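Local coordinates for amidase (Bacillus anthracis, PDB 5EWQ), which probably hydrolyses carboxylic amides to the corresponding acids and ammonia, at residues A[69-74]-A[216-221]; A[48-53]-A[270-275]. All blocks are in the same frame, centred on the assembly; numbering follows the deposited sequence.

Contact 1: residues A[69-74]-A[216-221]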
loop_
_atom_site.group_PDB
_atom_site.type_symbol
_atom_site.label_atom_id
_atom_site.label_comp_id
_atom_site.label_asym_id
_atom_site.label_seq_id
_atom_site.Cartn_x
_atom_site.Cartn_y
_atom_site.Cartn_z
ATOM N N SER A 69 20.637 4.129 7.911
ATOM C CA SER A 69 21.333 3.126 8.712
ATOM C C SER A 69 20.422 2.513 9.770
ATOM O O SER A 69 20.464 1.308 10.013
ATOM C CB SER A 69 22.566 3.736 9.382
ATOM O OG SER A 69 22.195 4.700 10.351
ATOM N N ILE A 70 19.605 3.353 10.400
ATOM C CA ILE A 70 18.685 2.900 11.438
ATOM C C ILE A 70 17.666 1.911 10.882
ATOM O O ILE A 70 17.439 0.849 11.462
ATOM C CB ILE A 70 17.940 4.083 12.086
ATOM C CG1 ILE A 70 18.930 5.020 12.778
ATOM C CG2 ILE A 70 16.902 3.585 13.080
ATOM C CD1 ILE A 70 18.288 6.246 13.385
ATOM N N TYR A 71 17.065 2.263 9.752
ATOM C CA TYR A 71 16.066 1.413 9.114
ATOM C C TYR A 71 16.649 0.064 8.705
ATOM O O TYR A 71 16.055 -0.978 8.971
ATOM C CB TYR A 71 15.468 2.122 7.899
ATOM C CG TYR A 71 14.568 3.277 8.267
ATOM C CD1 TYR A 71 13.651 3.163 9.303
ATOM C CD2 TYR A 71 14.642 4.486 7.590
ATOM C CE1 TYR A 71 12.825 4.215 9.648
ATOM C CE2 TYR A 71 13.824 5.546 7.930
ATOM C CZ TYR A 71 12.916 5.404 8.958
ATOM O OH TYR A 71 12.096 6.454 9.303
ATOM N N LEU A 72 17.814 0.093 8.065
ATOM C CA LEU A 72 18.498 -1.131 7.662
ATOM C C LEU A 72 18.831 -1.993 8.875
ATOM O O LEU A 72 18.742 -3.219 8.820
ATOM C CB LEU A 72 19.775 -0.804 6.885
ATOM C CG LEU A 72 19.604 -0.095 5.542
ATOM C CD1 LEU A 72 20.960 0.175 4.905
ATOM C CD2 LEU A 72 18.721 -0.911 4.611
ATOM N N PHE A 73 19.211 -1.339 9.967
ATOM C CA PHE A 73 19.534 -2.036 11.205
ATOM C C PHE A 73 18.290 -2.678 11.810
ATOM O O PHE A 73 18.349 -3.789 12.337
ATOM C CB PHE A 73 20.179 -1.075 12.206
ATOM C CG PHE A 73 20.518 -1.706 13.525
ATOM C CD1 PHE A 73 21.538 -2.639 13.619
ATOM C CD2 PHE A 73 19.825 -1.360 14.673
ATOM C CE1 PHE A 73 21.855 -3.219 14.833
ATOM C CE2 PHE A 73 20.138 -1.936 15.890
ATOM C CZ PHE A 73 21.155 -2.867 15.970
ATOM N N ARG A 74 17.165 -1.975 11.727
ATOM C CA ARG A 74 15.905 -2.486 12.257
ATOM C C ARG A 74 15.380 -3.648 11.419
ATOM O O ARG A 74 14.848 -4.615 11.957
ATOM C CB ARG A 74 14.859 -1.371 12.328
ATOM C CG ARG A 74 15.158 -0.310 13.375
ATOM C CD ARG A 74 14.032 0.706 13.470
ATOM N NE ARG A 74 12.764 0.075 13.826
ATOM C CZ ARG A 74 12.361 -0.143 15.073
ATOM N NH1 ARG A 74 13.130 0.219 16.092
ATOM N NH2 ARG A 74 11.192 -0.723 15.303
ATOM N N PHE A 216 10.288 0.484 9.662
ATOM C CA PHE A 216 11.361 0.042 8.781
ATOM C C PHE A 216 11.558 1.074 7.677
ATOM O O PHE A 216 12.533 1.023 6.927
ATOM C CB PHE A 216 11.046 -1.330 8.179
ATOM C CG PHE A 216 10.962 -2.435 9.194
ATOM C CD1 PHE A 216 11.634 -2.340 10.401
ATOM C CD2 PHE A 216 10.210 -3.569 8.939
ATOM C CE1 PHE A 216 11.558 -3.356 11.335
ATOM C CE2 PHE A 216 10.130 -4.588 9.869
ATOM C CZ PHE A 216 10.805 -4.482 11.069
ATOM N N ALA A 217 10.619 2.012 7.598
ATOM C CA ALA A 217 10.636 3.068 6.593
ATOM C C ALA A 217 9.622 4.147 6.963
ATOM O O ALA A 217 8.606 3.853 7.592
ATOM C CB ALA A 217 10.334 2.501 5.212
ATOM N N PRO A 218 9.895 5.404 6.579
ATOM C CA PRO A 218 8.953 6.490 6.865
ATOM C C PRO A 218 7.707 6.383 5.999
ATOM O O PRO A 218 6.594 6.595 6.481
ATOM C CB PRO A 218 9.747 7.758 6.517
ATOM C CG PRO A 218 11.168 7.316 6.351
ATOM C CD PRO A 218 11.101 5.897 5.900
ATOM N N LEU A 219 7.906 6.055 4.727
ATOM C CA LEU A 219 6.814 5.972 3.765
ATOM C C LEU A 219 6.884 4.677 2.965
ATOM O O LEU A 219 7.929 4.028 2.908
ATOM C CB LEU A 219 6.848 7.174 2.821
ATOM C CG LEU A 219 6.820 8.542 3.502
ATOM C CD1 LEU A 219 7.005 9.648 2.487
ATOM C CD2 LEU A 219 5.521 8.723 4.261
ATOM N N ALA A 220 5.769 4.306 2.342
ATOM C CA ALA A 220 5.714 3.084 1.549
ATOM C C ALA A 220 4.694 3.190 0.422
ATOM O O ALA A 220 3.716 3.933 0.522
ATOM C CB ALA A 220 5.395 1.895 2.435
ATOM N N VAL A 221 4.930 2.439 -0.649
ATOM C CA VAL A 221 4.028 2.424 -1.794
ATOM C C VAL A 221 3.348 1.066 -1.934
ATOM O O VAL A 221 4.010 0.029 -1.955
ATOM C CB VAL A 221 4.771 2.752 -3.103
ATOM C CG1 VAL A 221 3.822 2.666 -4.290
ATOM C CG2 VAL A 221 5.405 4.130 -3.019
#

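Contact 2: residues A[48-53]-A[270-275]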
loop_
_atom_site.group_PDB
_atom_site.type_symbol
_atom_site.label_atom_id
_atom_site.label_comp_id
_atom_site.label_asym_id
_atom_site.label_seq_id
_atom_site.Cartn_x
_atom_site.Cartn_y
_atom_site.Cartn_z
ATOM N N ALA A 48 8.396 8.933 14.446
ATOM C CA ALA A 48 8.479 10.349 14.105
ATOM C C ALA A 48 8.010 10.579 12.673
ATOM O O ALA A 48 8.332 9.802 11.774
ATOM C CB ALA A 48 9.897 10.865 14.292
ATOM N N THR A 49 7.244 11.645 12.466
ATOM C CA THR A 49 6.730 11.968 11.141
ATOM C C THR A 49 7.839 12.492 10.237
ATOM O O THR A 49 8.962 12.719 10.687
ATOM C CB THR A 49 5.599 13.013 11.211
ATOM O OG1 THR A 49 6.132 14.273 11.634
ATOM C CG2 THR A 49 4.519 12.565 12.187
ATOM N N VAL A 50 7.518 12.682 8.961
ATOM C CA VAL A 50 8.490 13.170 7.987
ATOM C C VAL A 50 8.955 14.582 8.332
ATOM O O VAL A 50 10.148 14.882 8.272
ATOM C CB VAL A 50 7.908 13.155 6.559
ATOM C CG1 VAL A 50 8.896 13.760 5.571
ATOM C CG2 VAL A 50 7.544 11.737 6.152
ATOM N N ASP A 51 8.009 15.441 8.700
ATOM C CA ASP A 51 8.319 16.818 9.071
ATOM C C ASP A 51 9.260 16.881 10.271
ATOM O O ASP A 51 10.116 17.761 10.352
ATOM C CB ASP A 51 7.034 17.592 9.374
ATOM C CG ASP A 51 6.214 17.869 8.129
ATOM O OD1 ASP A 51 6.800 18.306 7.116
ATOM O OD2 ASP A 51 4.985 17.647 8.160
ATOM N N GLU A 52 9.096 15.944 11.198
ATOM C CA GLU A 52 9.941 15.888 12.385
ATOM C C GLU A 52 11.337 15.378 12.044
ATOM O O GLU A 52 12.322 15.780 12.663
ATOM C CB GLU A 52 9.303 15.003 13.458
ATOM C CG GLU A 52 7.967 15.518 13.967
ATOM C CD GLU A 52 7.336 14.594 14.988
ATOM O OE1 GLU A 52 8.015 13.645 15.435
ATOM O OE2 GLU A 52 6.158 14.815 15.342
ATOM N N LEU A 53 11.414 14.489 11.057
ATOM C CA LEU A 53 12.695 13.954 10.609
ATOM C C LEU A 53 13.523 15.027 9.912
ATOM O O LEU A 53 14.751 15.035 10.004
ATOM C CB LEU A 53 12.486 12.763 9.672
ATOM C CG LEU A 53 11.931 11.482 10.298
ATOM C CD1 LEU A 53 11.717 10.415 9.236
ATOM C CD2 LEU A 53 12.860 10.976 11.391
ATOM N N VAL A 270 -1.570 10.447 8.285
ATOM C CA VAL A 270 -2.276 10.967 7.118
ATOM C C VAL A 270 -1.461 12.073 6.450
ATOM O O VAL A 270 -1.451 12.204 5.224
ATOM C CB VAL A 270 -3.668 11.508 7.503
ATOM C CG1 VAL A 270 -4.425 11.980 6.272
ATOM C CG2 VAL A 270 -4.462 10.440 8.237
ATOM N N LYS A 271 -0.774 12.858 7.274
ATOM C CA LYS A 271 0.110 13.917 6.798
ATOM C C LYS A 271 1.219 13.359 5.911
ATOM O O LYS A 271 1.414 13.812 4.784
ATOM C CB LYS A 271 0.720 14.665 7.986
ATOM C CG LYS A 271 1.697 15.769 7.615
ATOM C CD LYS A 271 0.976 17.064 7.285
ATOM C CE LYS A 271 1.884 18.268 7.496
ATOM N NZ LYS A 271 1.145 19.555 7.367
ATOM N N ASP A 272 1.938 12.371 6.433
ATOM C CA ASP A 272 3.051 11.758 5.717
ATOM C C ASP A 272 2.586 11.049 4.447
ATOM O O ASP A 272 3.317 10.987 3.458
ATOM C CB ASP A 272 3.789 10.776 6.630
ATOM C CG ASP A 272 4.402 11.454 7.840
ATOM O OD1 ASP A 272 4.770 12.642 7.732
ATOM O OD2 ASP A 272 4.515 10.801 8.899
ATOM N N ALA A 273 1.368 10.518 4.478
ATOM C CA ALA A 273 0.794 9.848 3.317
ATOM C C ALA A 273 0.561 10.840 2.182
ATOM O O ALA A 273 0.829 10.543 1.018
ATOM C CB ALA A 273 -0.505 9.153 3.693
ATOM N N ALA A 274 0.064 12.022 2.534
ATOM C CA ALA A 274 -0.188 13.071 1.553
ATOM C C ALA A 274 1.120 13.620 0.993
ATOM O O ALA A 274 1.178 14.067 -0.153
ATOM C CB ALA A 274 -1.007 14.187 2.172
ATOM N N THR A 275 2.164 13.586 1.814
ATOM C CA THR A 275 3.488 14.034 1.397
ATOM C C THR A 275 4.018 13.156 0.269
ATOM O O THR A 275 4.529 13.656 -0.735
ATOM C CB THR A 275 4.481 14.016 2.573
ATOM O OG1 THR A 275 4.056 14.954 3.571
ATOM C CG2 THR A 275 5.873 14.388 2.101
#

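Contact 1: residues A[69-74]-A[216-221]
Where helix 64-79 meets the turn leading into strand 219-223 of the mixed central sheet, a hallmark of the amidase signature fold, Tyr71 and Arg74 receive Phe216, Ala217 and Pro218. The closest pair of alpha carbons is that of Tyr71 and Phe216, 4.9 Å apart. What joins the two segments is van der Waals packing and a CH-pi contact, and four of the five touching residues are buried.

Tyr71 and Phe216 bury most of the surface. Tyr71 CB is 3.3 Å from Phe216 O, and chi1 of -71° puts CG anti to the tyrosine's own carbonyl carbon, equally close to that oxygen. Ala217 CA sits over the middle of one face of the tyrosine ring, 3.9 Å from the centroid and 10° off the normal, which is a clear CH-pi geometry. Farther out, the Tyr71 and Pro218 side chains cross obliquely: Pro218 CD comes to Tyr71 CE2 at 3.4 Å, while its CG meets the phenol oxygen. Pro118 of strand 118-122 packs against both Tyr71 and Pro218, and Val45 of helix 35-45 also touches the tyrosine.

One helical turn on, Arg74 offers its aliphatic base and its main chain to the phenylalanine. The guanidinium is engaged elsewhere: the chain bends at chi3 (59°), NH1 forms a salt bridge with Glu42, and NH2 donates to the carbonyl of Ala214. The arginine therefore ties helix 35-45 to the residues just ahead of Phe216, whose own side chain also packs on Val211 of helix 206-213. Around the Phe216 ring, CD1 lies 3.9 Å from Arg74 CB, and CE1 lies 3.6 Å from Arg74 O.

Contact 2: residues A[48-53]-A[270-275]
Val50 and Asp272 face each other with their alpha carbons 6.1 Å apart, so the first turn of helix 50-58 comes up to the early part of helix 270-280. The cross-segment bond is made here: Val50 N donates to Asp272 OD1 at 3.0 Å and 162°, meeting that oxygen from above the carboxylate plane. The Asp272 carboxylate thus lies at the N-terminal end of helix 50-58, whose partial positive charge would probably favour it. The Val50 and Asp272 side chains slide past each other in opposite directions, Val50 CG2 3.3 Å from Asp272 OD1, whereas OD2 rests against Thr49, 3.4 Å from its CB.

Thr49 is itself the N-cap. Its hydroxyl, set between N and the carbonyl carbon (chi1 68°), takes a weak bond from Glu52 N. Asp51 crosses Lys271 at about a right angle, OD2 near CE; NZ, 4.4 Å from OD2, is beyond salt-bridge range and donates instead to Thr302 O.

Leu219 of strand 219-223 touches the side chains of both Val50 and Asp272, while Val270 and Ala273 of helix 270-280 pack on Phe495 of helix 491-503 and on Val239 of strand 239-242.

The centres of contacts 1 and 2 lie 14 Å apart, and the two touch by van der Waals packing. Leu219, next after Pro218, brings CD2 to 3.3 Å from Asp272 O and 4.1 Å from Val50 CG2. A second bridge runs through Leu53, whose CD1 lies 4.0 Å from Tyr71 OH. Helices 50-58 and 64-79 are consecutive, and contact 1 is nested inside the chain loop closed by contact 2. Contact 1 sets helix 64-79 on the segment entering strand 219-223, and contact 2 sets helix 50-58 on helix 270-280. A bound acetate, probably from the crystallisation liquor, lies about 5 Å from the Arg74 side chain.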